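PDB 6HXI: citrate lyase, subunit 1 from Methanosaeta concilii, which probably forms the ATP-grasp and citrate-binding part of ATP citrate lyase, which converts citrate, ATP and CoA to acetyl-CoA, oxaloacetate, ADP and phosphate. Local coordinates for residues Arg4-Asp10 with Glu233-Pro237; Glu157-Ala161 with Thr184-Arg188; Ser191-Phe195 with Gln227-Trp231; Gly194-Ile200 with Asp214-Asp220. All coordinates share one frame; numbering follows the deposited sequence.

Contact 1. Residues Arg4-Asp10 with Glu233-Pro237; sequences RGIREYD and ELAFP
Arg4 folds over the Phe236 side chain at the edge strand of the ATP-grasp sheet, where strand 3-6 runs into helix 8-18 and the incoming chain 233-237 lies across both. Its CB sits above one face of the ring in a CH-pi contact, 3.9 Å from the centroid of the Phe236 ring and 21° off the normal. Bends at chi2 and chi3 then carry the guanidinium back over the root of the same side chain, with Arg4 CZ 3.6 Å from Phe236 CB; guanidinium and ring planes stand 38° apart. An alanine at this position keeps the CB over the ring, but the loss of the guanidinium would probably uncover Phe236 CB and the CG-CD2 side of the ring. At the edge of the ring comes Ile6, whose CG2 lies 3.6 Å from Phe236 CD1 and also meets Leu234 CD1, so that branch wedges between the two apolar side chains. No hydrogen bond joins the two segments; what passes between them is van der Waals and CH-pi contact. Asp10, in the first turn of the helix, rests its carboxylate carbon CG against Leu234 CB at 3.8 Å. Arg7, just before the helix, whose NH2 is hydrogen-bonded to Asp61 O, lays one face of its guanidinium on Pro237, with NH1 3.4 Å from Pro237 CB. The proline ring also reaches back to the strand, its CD packing 3.2 Å from Gly5 O.

Contact 2. Residues Glu157-Ala161 with Thr184-Arg188; sequences EGIDA and TALWR
Ile159 is driven between two flat groups of helix 173-192, the indole of Trp187 and the guanidinium of Arg188, as the loop after strand 149-154 comes down beside the helix in the ATP-grasp domain. Its side chain runs counter to that of Trp187: CB lies 3.5 Å from Trp187 CE3, and the backbone N of Ile159 sits over the same indole. Both residues also pack on Val153 and Ile131 of the sheet. With CG1 anti to the backbone N (chi1 -155°), the CG2 branch is turned to the arginine and lies over one face of its guanidinium, 3.5 Å from Arg188 CZ. Thr184 CG2 closes in on the isoleucine a turn earlier in the helix.

Asp160 meets Arg188 at the guanidinium edge instead, its carboxylate plane 85° from that of the arginine. Both end nitrogens grip one oxygen: Arg188 NH1 reaches the syn lone pair of Asp160 OD1 at 3.0 Å, while Arg188 NH2 comes to OD1 at 3.1 Å from above the carboxylate plane. A methionine in place of Arg188 would probably leave Asp160 without its ion-pair mate and strip Ile159 CG2 of its flat cover. Trp187 NE1 is hydrogen-bonded to Asp129, which fixes the indole. The loop thus meets the helix by apolar contact at buried Ile159 and by a salt bridge at exposed Asp160.

Contact 3. Residues Ser191-Phe195 with Gln227-Trp231; sequences SDTGF and QKKRW
The C-terminal end of helix 173-192, where the chain leaves the helix at Thr193 and turns through Gly194 into the next strand, is held by three side chains from the turn 227-231. Gln227, bent at chi2 (-65°), brings NE2 to the last helical carbonyl, 2.8 Å from Asp192 O; the donor stands above the carbonyl plane, while that oxygen lies close to the plane of the amide. Trp231 takes the next carbonyl. Its NE1 bonds to Thr193 O at 2.9 Å, and the oxygen lies near the indole plane, so the tryptophan meets this chain edge-on, with Gly194 O along the same edge. Between helix end and turn, Arg230 runs out extended across the threonine. Arg230 NH1 is 2.7 Å from Thr193 OG1, which lies almost in the guanidinium plane and is also hydrogen-bonded to Phe189 O; Arg230 CD packs 3.7 Å from Thr193 CG2. The other end nitrogen, NH2, is hydrogen-bonded to Tyr22 OH. Within the turn, the CB of Gln227 rests over one face of the Trp231 indole, and a backbone bond from Trp231 N to Gln227 O at 2.9 Å keeps the two donors together. Gly194 turns with a left-handed backbone (phi 67°), and a side chain at this point would press on Trp231 CZ2. Side chains from a distant turn thus take up carbonyls at the helix end and just beyond it, at a helix-to-strand junction of the ATP-grasp domain.

Contact 4. Residues Gly194-Ile200 with Asp214-Asp220; sequences GFAYVEI and DMVAKLD
Lys218 O is gripped by two backbone nitrogens at once, Ala196 N at 2.8 Å and Tyr197 N at 3.3 Å, both approaching from the same face of its carbonyl plane. Two residues facing one make a classic beta bulge, and here it shifts the register of the hairpin by a residue just where the chain turns a corner at Ala196. Beyond the bulge the strands pair regularly, antiparallel with an angle of 170° between their directions: Tyr197 with Lys218 and Glu199 with Val216 are the hydrogen-bonded pairs, Val198 with Ala217 and Ile200 with Met215 the non-hydrogen-bonded ones. Before the bulge, Asp220 N bonds to Gly194 O, and Asp220 OD2 takes a hydrogen bond from Glu118 N of a neighbouring alpha-subunit chain.

On one face of the sheet, Tyr197 stands with CG anti to its N (chi1 -176°), which lays the ring alongside the strand. Its edge meets Val216, CE2 to CG1 at 3.8 Å, and its OH gives a hydrogen bond to Glu199 OE1 at 2.8 Å, arriving on the anti side of the carboxylate. On the other face Val198 CG2 touches Met215 CE at 3.7 Å. Phe195 has Leu219 CD2 poised over the centre of its ring, 3.6 Å from the centroid, and Ala217 CB at its edge.

The hairpin lies inside the six-stranded antiparallel sheet: strand 118-125 flanks 195-206, strand 3-6 flanks 209-220, and helices 8-18 and 173-192 pack on the face carrying Val198 and Met215.

How the contacts relate
All four contacts lie in or against one six-stranded antiparallel sheet of the ATP-grasp region. Contact 1 spans the others along the chain, bringing 233-237 back onto strand 3-6, which pairs with strand 209-220 of contact 4; their centres lie about 10 Å apart. Contact 2 comes first inside that loop and uses helix 173-192, whose end contact 3 closes off. Contacts 3 and 4 share Gly194 and Phe195. Trp231 ties contact 3 to Leu219 of contact 4 and to Phe236 of contact 1. Contact 2, about 24 Å from contact 1 between centres, reaches the hairpin through Leu186 against Ile200. Together they tie the hairpin, its preceding helix and the chain leaving the ATP-grasp region into one unit.

Contact 1. Residues Arg4-Asp10 with Glu233-Pro237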
loop_
_atom_site.group_PDB
_atom_site.type_symbol
_atom_site.label_atom_id
_atom_site.label_comp_id
_atom_site.label_asym_id
_atom_site.label_seq_id
_atom_site.Cartn_x
_atom_site.Cartn_y
_atom_site.Cartn_z
ATOM N N ARG C 4 -56.595 25.805 8.370
ATOM C CA ARG C 4 -56.316 27.237 8.196
ATOM C C ARG C 4 -57.200 27.853 7.129
ATOM O O ARG C 4 -57.255 27.352 6.010
ATOM C CB ARG C 4 -54.822 27.486 7.884
ATOM C CG ARG C 4 -53.834 26.967 8.952
ATOM C CD ARG C 4 -53.303 28.100 9.774
ATOM N NE ARG C 4 -51.955 28.497 9.367
ATOM C CZ ARG C 4 -51.547 29.758 9.266
ATOM N NH1 ARG C 4 -52.391 30.761 9.506
ATOM N NH2 ARG C 4 -50.293 30.032 8.916
ATOM N N GLY C 5 -57.877 28.933 7.497
ATOM C CA GLY C 5 -58.787 29.667 6.628
ATOM C C GLY C 5 -58.055 30.421 5.535
ATOM O O GLY C 5 -56.918 30.843 5.731
ATOM N N ILE C 6 -58.675 30.535 4.356
ATOM C CA ILE C 6 -58.051 31.230 3.218
ATOM C C ILE C 6 -58.976 32.311 2.687
ATOM O O ILE C 6 -60.194 32.208 2.839
ATOM C CB ILE C 6 -57.518 30.268 2.100
ATOM C CG1 ILE C 6 -58.621 29.335 1.541
ATOM C CG2 ILE C 6 -56.321 29.458 2.606
ATOM C CD1 ILE C 6 -58.290 28.747 0.183
ATOM N N ARG C 7 -58.402 33.346 2.066
ATOM C CA ARG C 7 -59.168 34.429 1.465
ATOM C C ARG C 7 -60.038 33.887 0.357
ATOM O O ARG C 7 -59.650 32.942 -0.345
ATOM C CB ARG C 7 -58.262 35.539 0.902
ATOM C CG ARG C 7 -57.467 36.255 1.966
ATOM C CD ARG C 7 -56.971 37.615 1.527
ATOM N NE ARG C 7 -55.775 37.992 2.283
ATOM C CZ ARG C 7 -55.784 38.468 3.527
ATOM N NH1 ARG C 7 -54.644 38.747 4.146
ATOM N NH2 ARG C 7 -56.932 38.638 4.172
ATOM N N GLU C 8 -61.229 34.489 0.221
ATOM C CA GLU C 8 -62.219 34.213 -0.824
ATOM C C GLU C 8 -61.499 34.321 -2.183
ATOM O O GLU C 8 -61.727 33.488 -3.055
ATOM C CB GLU C 8 -63.355 35.242 -0.727
ATOM C CG GLU C 8 -64.628 34.870 -1.466
ATOM C CD GLU C 8 -65.766 35.869 -1.315
ATOM O OE1 GLU C 8 -65.909 36.469 -0.222
ATOM O OE2 GLU C 8 -66.533 36.033 -2.290
ATOM N N TYR C 9 -60.587 35.316 -2.323
ATOM C CA TYR C 9 -59.748 35.564 -3.498
ATOM C C TYR C 9 -58.972 34.296 -3.881
ATOM O O TYR C 9 -59.047 33.862 -5.033
ATOM C CB TYR C 9 -58.790 36.749 -3.232
ATOM C CG TYR C 9 -57.742 36.956 -4.303
ATOM C CD1 TYR C 9 -58.088 37.439 -5.561
ATOM C CD2 TYR C 9 -56.402 36.666 -4.060
ATOM C CE1 TYR C 9 -57.127 37.633 -6.554
ATOM C CE2 TYR C 9 -55.438 36.819 -5.056
ATOM C CZ TYR C 9 -55.804 37.317 -6.300
ATOM O OH TYR C 9 -54.871 37.503 -7.296
ATOM N N ASP C 10 -58.302 33.677 -2.895
ATOM C CA ASP C 10 -57.499 32.471 -3.034
ATOM C C ASP C 10 -58.341 31.222 -3.341
ATOM O O ASP C 10 -57.973 30.438 -4.225
ATOM C CB ASP C 10 -56.639 32.277 -1.776
ATOM C CG ASP C 10 -55.642 33.400 -1.506
ATOM O OD1 ASP C 10 -55.030 33.906 -2.478
ATOM O OD2 ASP C 10 -55.422 33.728 -0.313
ATOM N N GLU C 233 -49.753 30.098 -5.593
ATOM C CA GLU C 233 -50.192 31.496 -5.580
ATOM C C GLU C 233 -50.850 31.965 -4.272
ATOM O O GLU C 233 -51.359 33.085 -4.234
ATOM C CB GLU C 233 -51.135 31.762 -6.777
ATOM C CG GLU C 233 -50.412 32.131 -8.061
ATOM C CD GLU C 233 -50.304 31.033 -9.101
ATOM O OE1 GLU C 233 -51.349 30.675 -9.691
ATOM O OE2 GLU C 233 -49.169 30.577 -9.373
ATOM N N LEU C 234 -50.854 31.149 -3.207
ATOM C CA LEU C 234 -51.511 31.617 -1.978
ATOM C C LEU C 234 -50.631 31.575 -0.716
ATOM O O LEU C 234 -49.653 30.824 -0.634
ATOM C CB LEU C 234 -52.860 30.895 -1.727
ATOM C CG LEU C 234 -52.835 29.496 -1.091
ATOM C CD1 LEU C 234 -53.248 29.559 0.362
ATOM C CD2 LEU C 234 -53.775 28.571 -1.811
ATOM N N ALA C 235 -51.039 32.386 0.268
ATOM C CA ALA C 235 -50.441 32.507 1.593
ATOM C C ALA C 235 -51.582 32.558 2.615
ATOM O O ALA C 235 -52.628 33.152 2.326
ATOM C CB ALA C 235 -49.596 33.774 1.672
ATOM N N PHE C 236 -51.407 31.902 3.781
ATOM C CA PHE C 236 -52.437 31.898 4.822
ATOM C C PHE C 236 -52.559 33.264 5.517
ATOM O O PHE C 236 -51.561 33.808 5.995
ATOM C CB PHE C 236 -52.238 30.756 5.843
ATOM C CG PHE C 236 -52.324 29.347 5.299
ATOM C CD1 PHE C 236 -53.507 28.866 4.751
ATOM C CD2 PHE C 236 -51.245 28.481 5.398
ATOM C CE1 PHE C 236 -53.590 27.562 4.256
ATOM C CE2 PHE C 236 -51.335 27.172 4.921
ATOM C CZ PHE C 236 -52.505 26.726 4.342
ATOM N N PRO C 237 -53.768 33.852 5.550
ATOM C CA PRO C 237 -53.919 35.159 6.202
ATOM C C PRO C 237 -54.052 35.056 7.721
ATOM O O PRO C 237 -54.422 34.005 8.243
ATOM C CB PRO C 237 -55.202 35.703 5.580
ATOM C CG PRO C 237 -56.018 34.495 5.265
ATOM C CD PRO C 237 -55.053 33.366 5.000
#

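Contact 2. Residues Glu157-Ala161 with Thr184-Arg188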
loop_
_atom_site.group_PDB
_atom_site.type_symbol
_atom_site.label_atom_id
_atom_site.label_comp_id
_atom_site.label_asym_id
_atom_site.label_seq_id
_atom_site.Cartn_x
_atom_site.Cartn_y
_atom_site.Cartn_z
ATOM N N GLU C 157 -64.543 4.274 -0.483
ATOM C CA GLU C 157 -65.368 4.091 -1.673
ATOM C C GLU C 157 -65.306 5.258 -2.670
ATOM O O GLU C 157 -65.342 5.019 -3.878
ATOM C CB GLU C 157 -66.829 3.769 -1.294
ATOM C CG GLU C 157 -66.991 2.415 -0.621
ATOM C CD GLU C 157 -68.254 2.190 0.191
ATOM O OE1 GLU C 157 -68.264 1.237 1.004
ATOM O OE2 GLU C 157 -69.234 2.952 0.013
ATOM N N GLY C 158 -65.229 6.491 -2.171
ATOM C CA GLY C 158 -65.192 7.677 -3.025
ATOM C C GLY C 158 -66.547 8.061 -3.594
ATOM O O GLY C 158 -67.570 7.462 -3.235
ATOM N N ILE C 159 -66.566 9.090 -4.475
ATOM C CA ILE C 159 -67.805 9.616 -5.086
ATOM C C ILE C 159 -68.406 8.672 -6.164
ATOM O O ILE C 159 -69.628 8.622 -6.293
ATOM C CB ILE C 159 -67.615 11.078 -5.617
ATOM C CG1 ILE C 159 -68.935 11.859 -5.686
ATOM C CG2 ILE C 159 -66.858 11.154 -6.957
ATOM C CD1 ILE C 159 -69.267 12.633 -4.490
ATOM N N ASP C 160 -67.557 7.948 -6.928
ATOM C CA ASP C 160 -67.963 7.031 -8.009
ATOM C C ASP C 160 -68.908 5.916 -7.524
ATOM O O ASP C 160 -69.735 5.412 -8.298
ATOM C CB ASP C 160 -66.729 6.435 -8.700
ATOM C CG ASP C 160 -65.850 7.441 -9.424
ATOM O OD1 ASP C 160 -65.646 8.556 -8.887
ATOM O OD2 ASP C 160 -65.322 7.095 -10.501
ATOM N N ALA C 161 -68.801 5.567 -6.224
ATOM C CA ALA C 161 -69.642 4.569 -5.563
ATOM C C ALA C 161 -71.054 5.120 -5.250
ATOM O O ALA C 161 -71.895 4.376 -4.735
ATOM C CB ALA C 161 -68.964 4.100 -4.284
ATOM N N THR C 184 -70.070 16.919 -7.731
ATOM C CA THR C 184 -69.211 15.737 -7.906
ATOM C C THR C 184 -67.778 16.220 -8.167
ATOM O O THR C 184 -66.838 15.673 -7.591
ATOM C CB THR C 184 -69.777 14.792 -9.001
ATOM O OG1 THR C 184 -70.992 14.217 -8.513
ATOM C CG2 THR C 184 -68.823 13.659 -9.378
ATOM N N ALA C 185 -67.634 17.261 -9.020
ATOM C CA ALA C 185 -66.370 17.912 -9.373
ATOM C C ALA C 185 -65.801 18.651 -8.158
ATOM O O ALA C 185 -64.593 18.595 -7.914
ATOM C CB ALA C 185 -66.596 18.890 -10.513
ATOM N N LEU C 186 -66.685 19.320 -7.386
ATOM C CA LEU C 186 -66.321 20.071 -6.183
ATOM C C LEU C 186 -65.731 19.159 -5.120
ATOM O O LEU C 186 -64.765 19.556 -4.470
ATOM C CB LEU C 186 -67.504 20.870 -5.626
ATOM C CG LEU C 186 -67.149 21.982 -4.633
ATOM C CD1 LEU C 186 -66.607 23.198 -5.352
ATOM C CD2 LEU C 186 -68.358 22.367 -3.806
ATOM N N TRP C 187 -66.278 17.925 -4.978
ATOM C CA TRP C 187 -65.746 16.911 -4.059
ATOM C C TRP C 187 -64.335 16.486 -4.494
ATOM O O TRP C 187 -63.458 16.341 -3.647
ATOM C CB TRP C 187 -66.652 15.674 -3.956
ATOM C CG TRP C 187 -66.073 14.651 -3.023
ATOM C CD1 TRP C 187 -66.070 14.695 -1.659
ATOM C CD2 TRP C 187 -65.268 13.527 -3.389
ATOM N NE1 TRP C 187 -65.355 13.637 -1.151
ATOM C CE2 TRP C 187 -64.828 12.918 -2.191
ATOM C CE3 TRP C 187 -64.842 12.994 -4.619
ATOM C CZ2 TRP C 187 -64.040 11.760 -2.187
ATOM C CZ3 TRP C 187 -64.074 11.841 -4.617
ATOM C CH2 TRP C 187 -63.676 11.238 -3.411
ATOM N N ARG C 188 -64.128 16.281 -5.808
ATOM C CA ARG C 188 -62.837 15.878 -6.372
ATOM C C ARG C 188 -61.823 16.989 -6.127
ATOM O O ARG C 188 -60.702 16.719 -5.705
ATOM C CB ARG C 188 -62.984 15.561 -7.872
ATOM C CG ARG C 188 -63.897 14.379 -8.166
ATOM C CD ARG C 188 -63.681 13.882 -9.586
ATOM N NE ARG C 188 -64.824 13.121 -10.097
ATOM C CZ ARG C 188 -65.017 11.816 -9.908
ATOM N NH1 ARG C 188 -64.164 11.106 -9.176
ATOM N NH2 ARG C 188 -66.082 11.218 -10.421
#

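Contact 3. Residues Ser191-Phe195 with Gln227-Trp231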
loop_
_atom_site.group_PDB
_atom_site.type_symbol
_atom_site.label_atom_id
_atom_site.label_comp_id
_atom_site.label_asym_id
_atom_site.label_seq_id
_atom_site.Cartn_x
_atom_site.Cartn_y
_atom_site.Cartn_z
ATOM N N SER C 191 -61.035 16.964 -2.339
ATOM C CA SER C 191 -60.228 15.773 -2.096
ATOM C C SER C 191 -58.798 15.840 -2.598
ATOM O O SER C 191 -57.905 15.316 -1.938
ATOM C CB SER C 191 -60.919 14.551 -2.686
ATOM O OG SER C 191 -61.771 13.997 -1.699
ATOM N N ASP C 192 -58.580 16.422 -3.781
ATOM C CA ASP C 192 -57.251 16.496 -4.377
ATOM C C ASP C 192 -56.465 17.752 -4.023
ATOM O O ASP C 192 -55.230 17.729 -4.151
ATOM C CB ASP C 192 -57.332 16.325 -5.904
ATOM C CG ASP C 192 -57.968 15.033 -6.406
ATOM O OD1 ASP C 192 -57.995 14.040 -5.636
ATOM O OD2 ASP C 192 -58.405 15.005 -7.581
ATOM N N THR C 193 -57.151 18.828 -3.556
ATOM C CA THR C 193 -56.495 20.102 -3.239
ATOM C C THR C 193 -56.286 20.329 -1.708
ATOM O O THR C 193 -55.820 21.400 -1.310
ATOM C CB THR C 193 -57.217 21.260 -3.940
ATOM O OG1 THR C 193 -57.694 20.781 -5.190
ATOM C CG2 THR C 193 -56.307 22.459 -4.211
ATOM N N GLY C 194 -56.553 19.313 -0.891
ATOM C CA GLY C 194 -56.287 19.351 0.545
ATOM C C GLY C 194 -57.107 20.301 1.390
ATOM O O GLY C 194 -56.595 20.897 2.338
ATOM N N PHE C 195 -58.395 20.419 1.060
ATOM C CA PHE C 195 -59.332 21.254 1.792
ATOM C C PHE C 195 -59.824 20.518 3.009
ATOM O O PHE C 195 -59.915 19.291 2.996
ATOM C CB PHE C 195 -60.539 21.629 0.911
ATOM C CG PHE C 195 -60.287 22.740 -0.075
ATOM C CD1 PHE C 195 -59.773 22.467 -1.338
ATOM C CD2 PHE C 195 -60.567 24.057 0.257
ATOM C CE1 PHE C 195 -59.536 23.497 -2.249
ATOM C CE2 PHE C 195 -60.314 25.086 -0.647
ATOM C CZ PHE C 195 -59.806 24.797 -1.898
ATOM N N GLN C 227 -49.160 19.702 -2.014
ATOM C CA GLN C 227 -49.864 20.775 -2.734
ATOM C C GLN C 227 -48.996 21.930 -3.207
ATOM O O GLN C 227 -49.510 23.035 -3.360
ATOM C CB GLN C 227 -51.019 21.319 -1.865
ATOM C CG GLN C 227 -52.046 20.276 -1.373
ATOM C CD GLN C 227 -52.849 19.631 -2.468
ATOM O OE1 GLN C 227 -52.986 20.162 -3.573
ATOM N NE2 GLN C 227 -53.432 18.482 -2.159
ATOM N N LYS C 228 -47.700 21.684 -3.481
ATOM C CA LYS C 228 -46.745 22.728 -3.869
ATOM C C LYS C 228 -47.122 23.476 -5.140
ATOM O O LYS C 228 -46.844 24.668 -5.226
ATOM C CB LYS C 228 -45.312 22.190 -3.953
ATOM C CG LYS C 228 -44.726 21.790 -2.591
ATOM C CD LYS C 228 -43.292 21.276 -2.729
ATOM C CE LYS C 228 -42.896 20.371 -1.589
ATOM N NZ LYS C 228 -41.422 20.166 -1.524
ATOM N N LYS C 229 -47.773 22.798 -6.101
ATOM C CA LYS C 229 -48.182 23.432 -7.354
ATOM C C LYS C 229 -49.566 24.097 -7.261
ATOM O O LYS C 229 -49.731 25.207 -7.774
ATOM C CB LYS C 229 -48.078 22.474 -8.557
ATOM C CG LYS C 229 -48.749 21.121 -8.385
ATOM C CD LYS C 229 -48.821 20.367 -9.719
ATOM C CE LYS C 229 -49.771 19.192 -9.651
ATOM N NZ LYS C 229 -50.171 18.717 -11.002
ATOM N N ARG C 230 -50.548 23.446 -6.597
ATOM C CA ARG C 230 -51.891 24.015 -6.488
ATOM C C ARG C 230 -51.941 25.218 -5.534
ATOM O O ARG C 230 -52.618 26.193 -5.846
ATOM C CB ARG C 230 -52.938 22.947 -6.143
ATOM C CG ARG C 230 -53.156 21.948 -7.275
ATOM C CD ARG C 230 -54.334 21.016 -7.030
ATOM N NE ARG C 230 -54.637 20.185 -8.200
ATOM C CZ ARG C 230 -55.786 19.545 -8.397
ATOM N NH1 ARG C 230 -56.767 19.634 -7.506
ATOM N NH2 ARG C 230 -55.971 18.827 -9.494
ATOM N N TRP C 231 -51.183 25.191 -4.429
ATOM C CA TRP C 231 -51.155 26.284 -3.442
ATOM C C TRP C 231 -50.093 27.364 -3.749
ATOM O O TRP C 231 -49.915 28.278 -2.931
ATOM C CB TRP C 231 -50.900 25.737 -2.018
ATOM C CG TRP C 231 -51.926 24.805 -1.443
ATOM C CD1 TRP C 231 -52.999 24.248 -2.079
ATOM C CD2 TRP C 231 -51.953 24.307 -0.098
ATOM N NE1 TRP C 231 -53.693 23.437 -1.210
ATOM C CE2 TRP C 231 -53.077 23.460 0.015
ATOM C CE3 TRP C 231 -51.155 24.524 1.036
ATOM C CZ2 TRP C 231 -53.400 22.802 1.207
ATOM C CZ3 TRP C 231 -51.483 23.873 2.212
ATOM C CH2 TRP C 231 -52.585 23.015 2.286
#

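Contact 4. Residues Gly194-Ile200 with Asp214-Asp220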
loop_
_atom_site.group_PDB
_atom_site.type_symbol
_atom_site.label_atom_id
_atom_site.label_comp_id
_atom_site.label_asym_id
_atom_site.label_seq_id
_atom_site.Cartn_x
_atom_site.Cartn_y
_atom_site.Cartn_z
ATOM N N GLY C 194 -56.553 19.313 -0.891
ATOM C CA GLY C 194 -56.287 19.351 0.545
ATOM C C GLY C 194 -57.107 20.301 1.390
ATOM O O GLY C 194 -56.595 20.897 2.338
ATOM N N PHE C 195 -58.395 20.419 1.060
ATOM C CA PHE C 195 -59.332 21.254 1.792
ATOM C C PHE C 195 -59.824 20.518 3.009
ATOM O O PHE C 195 -59.915 19.291 2.996
ATOM C CB PHE C 195 -60.539 21.629 0.911
ATOM C CG PHE C 195 -60.287 22.740 -0.075
ATOM C CD1 PHE C 195 -59.773 22.467 -1.338
ATOM C CD2 PHE C 195 -60.567 24.057 0.257
ATOM C CE1 PHE C 195 -59.536 23.497 -2.249
ATOM C CE2 PHE C 195 -60.314 25.086 -0.647
ATOM C CZ PHE C 195 -59.806 24.797 -1.898
ATOM N N ALA C 196 -60.143 21.265 4.056
ATOM C CA ALA C 196 -60.703 20.730 5.284
ATOM C C ALA C 196 -62.182 21.208 5.373
ATOM O O ALA C 196 -62.985 20.634 6.105
ATOM C CB ALA C 196 -59.900 21.238 6.475
ATOM N N TYR C 197 -62.512 22.265 4.607
ATOM C CA TYR C 197 -63.823 22.898 4.518
ATOM C C TYR C 197 -63.949 23.785 3.271
ATOM O O TYR C 197 -63.039 24.538 2.943
ATOM C CB TYR C 197 -64.097 23.733 5.780
ATOM C CG TYR C 197 -65.477 24.351 5.807
ATOM C CD1 TYR C 197 -66.599 23.585 6.105
ATOM C CD2 TYR C 197 -65.664 25.703 5.532
ATOM C CE1 TYR C 197 -67.879 24.136 6.085
ATOM C CE2 TYR C 197 -66.941 26.275 5.535
ATOM C CZ TYR C 197 -68.048 25.486 5.811
ATOM O OH TYR C 197 -69.317 26.026 5.822
ATOM N N VAL C 198 -65.106 23.712 2.610
ATOM C CA VAL C 198 -65.472 24.542 1.456
ATOM C C VAL C 198 -66.947 24.889 1.548
ATOM O O VAL C 198 -67.767 24.025 1.862
ATOM C CB VAL C 198 -65.038 23.988 0.055
ATOM C CG1 VAL C 198 -65.810 22.725 -0.340
ATOM C CG2 VAL C 198 -65.184 25.044 -1.023
ATOM N N GLU C 199 -67.279 26.156 1.311
ATOM C CA GLU C 199 -68.653 26.628 1.334
ATOM C C GLU C 199 -68.886 27.641 0.226
ATOM O O GLU C 199 -68.216 28.674 0.183
ATOM C CB GLU C 199 -68.982 27.246 2.691
ATOM C CG GLU C 199 -70.418 27.717 2.839
ATOM C CD GLU C 199 -70.567 28.799 3.885
ATOM O OE1 GLU C 199 -70.456 28.476 5.091
ATOM O OE2 GLU C 199 -70.743 29.977 3.498
ATOM N N ILE C 200 -69.838 27.336 -0.669
ATOM C CA ILE C 200 -70.261 28.225 -1.734
ATOM C C ILE C 200 -71.705 28.574 -1.395
ATOM O O ILE C 200 -72.626 27.768 -1.596
ATOM C CB ILE C 200 -70.051 27.691 -3.174
ATOM C CG1 ILE C 200 -68.598 27.175 -3.365
ATOM C CG2 ILE C 200 -70.369 28.812 -4.172
ATOM C CD1 ILE C 200 -68.423 26.207 -4.484
ATOM N N ASP C 214 -70.208 33.667 -3.323
ATOM C CA ASP C 214 -69.496 33.866 -2.060
ATOM C C ASP C 214 -68.833 32.564 -1.694
ATOM O O ASP C 214 -69.403 31.498 -1.938
ATOM C CB ASP C 214 -70.420 34.376 -0.948
ATOM C CG ASP C 214 -70.836 35.831 -1.131
ATOM O OD1 ASP C 214 -70.073 36.730 -0.703
ATOM O OD2 ASP C 214 -71.923 36.069 -1.692
ATOM N N MET C 215 -67.602 32.644 -1.171
ATOM C CA MET C 215 -66.796 31.479 -0.835
ATOM C C MET C 215 -66.065 31.606 0.513
ATOM O O MET C 215 -65.546 32.672 0.868
ATOM C CB MET C 215 -65.803 31.190 -1.973
ATOM C CG MET C 215 -65.425 29.739 -2.095
ATOM S SD MET C 215 -64.637 29.384 -3.674
ATOM C CE MET C 215 -64.127 27.717 -3.398
ATOM N N VAL C 216 -66.074 30.507 1.268
ATOM C CA VAL C 216 -65.430 30.352 2.577
ATOM C C VAL C 216 -64.701 29.032 2.470
ATOM O O VAL C 216 -65.294 28.037 2.041
ATOM C CB VAL C 216 -66.458 30.367 3.747
ATOM C CG1 VAL C 216 -65.841 29.874 5.055
ATOM C CG2 VAL C 216 -67.070 31.756 3.925
ATOM N N ALA C 217 -63.406 29.029 2.791
ATOM C CA ALA C 217 -62.619 27.806 2.677
ATOM C C ALA C 217 -61.551 27.704 3.711
ATOM O O ALA C 217 -61.015 28.721 4.161
ATOM C CB ALA C 217 -62.017 27.671 1.277
ATOM N N LYS C 218 -61.244 26.447 4.097
ATOM C CA LYS C 218 -60.181 26.084 5.036
ATOM C C LYS C 218 -59.341 24.994 4.396
ATOM O O LYS C 218 -59.884 24.046 3.824
ATOM C CB LYS C 218 -60.761 25.564 6.358
ATOM C CG LYS C 218 -61.221 26.637 7.333
ATOM C CD LYS C 218 -61.820 25.987 8.563
ATOM C CE LYS C 218 -62.044 26.962 9.686
ATOM N NZ LYS C 218 -62.383 26.226 10.930
ATOM N N LEU C 219 -58.014 25.121 4.481
ATOM C CA LEU C 219 -57.098 24.105 3.958
ATOM C C LEU C 219 -56.473 23.387 5.139
ATOM O O LEU C 219 -56.227 24.017 6.169
ATOM C CB LEU C 219 -56.004 24.728 3.091
ATOM C CG LEU C 219 -56.419 25.424 1.802
ATOM C CD1 LEU C 219 -55.257 26.201 1.209
ATOM C CD2 LEU C 219 -56.945 24.427 0.777
ATOM N N ASP C 220 -56.262 22.057 5.018
ATOM C CA ASP C 220 -55.558 21.300 6.044
ATOM C C ASP C 220 -54.083 21.630 5.777
ATOM O O ASP C 220 -53.542 21.178 4.755
ATOM C CB ASP C 220 -55.814 19.798 5.882
ATOM C CG ASP C 220 -54.890 18.908 6.705
ATOM O OD1 ASP C 220 -54.356 19.385 7.737
ATOM O OD2 ASP C 220 -54.716 17.734 6.332
#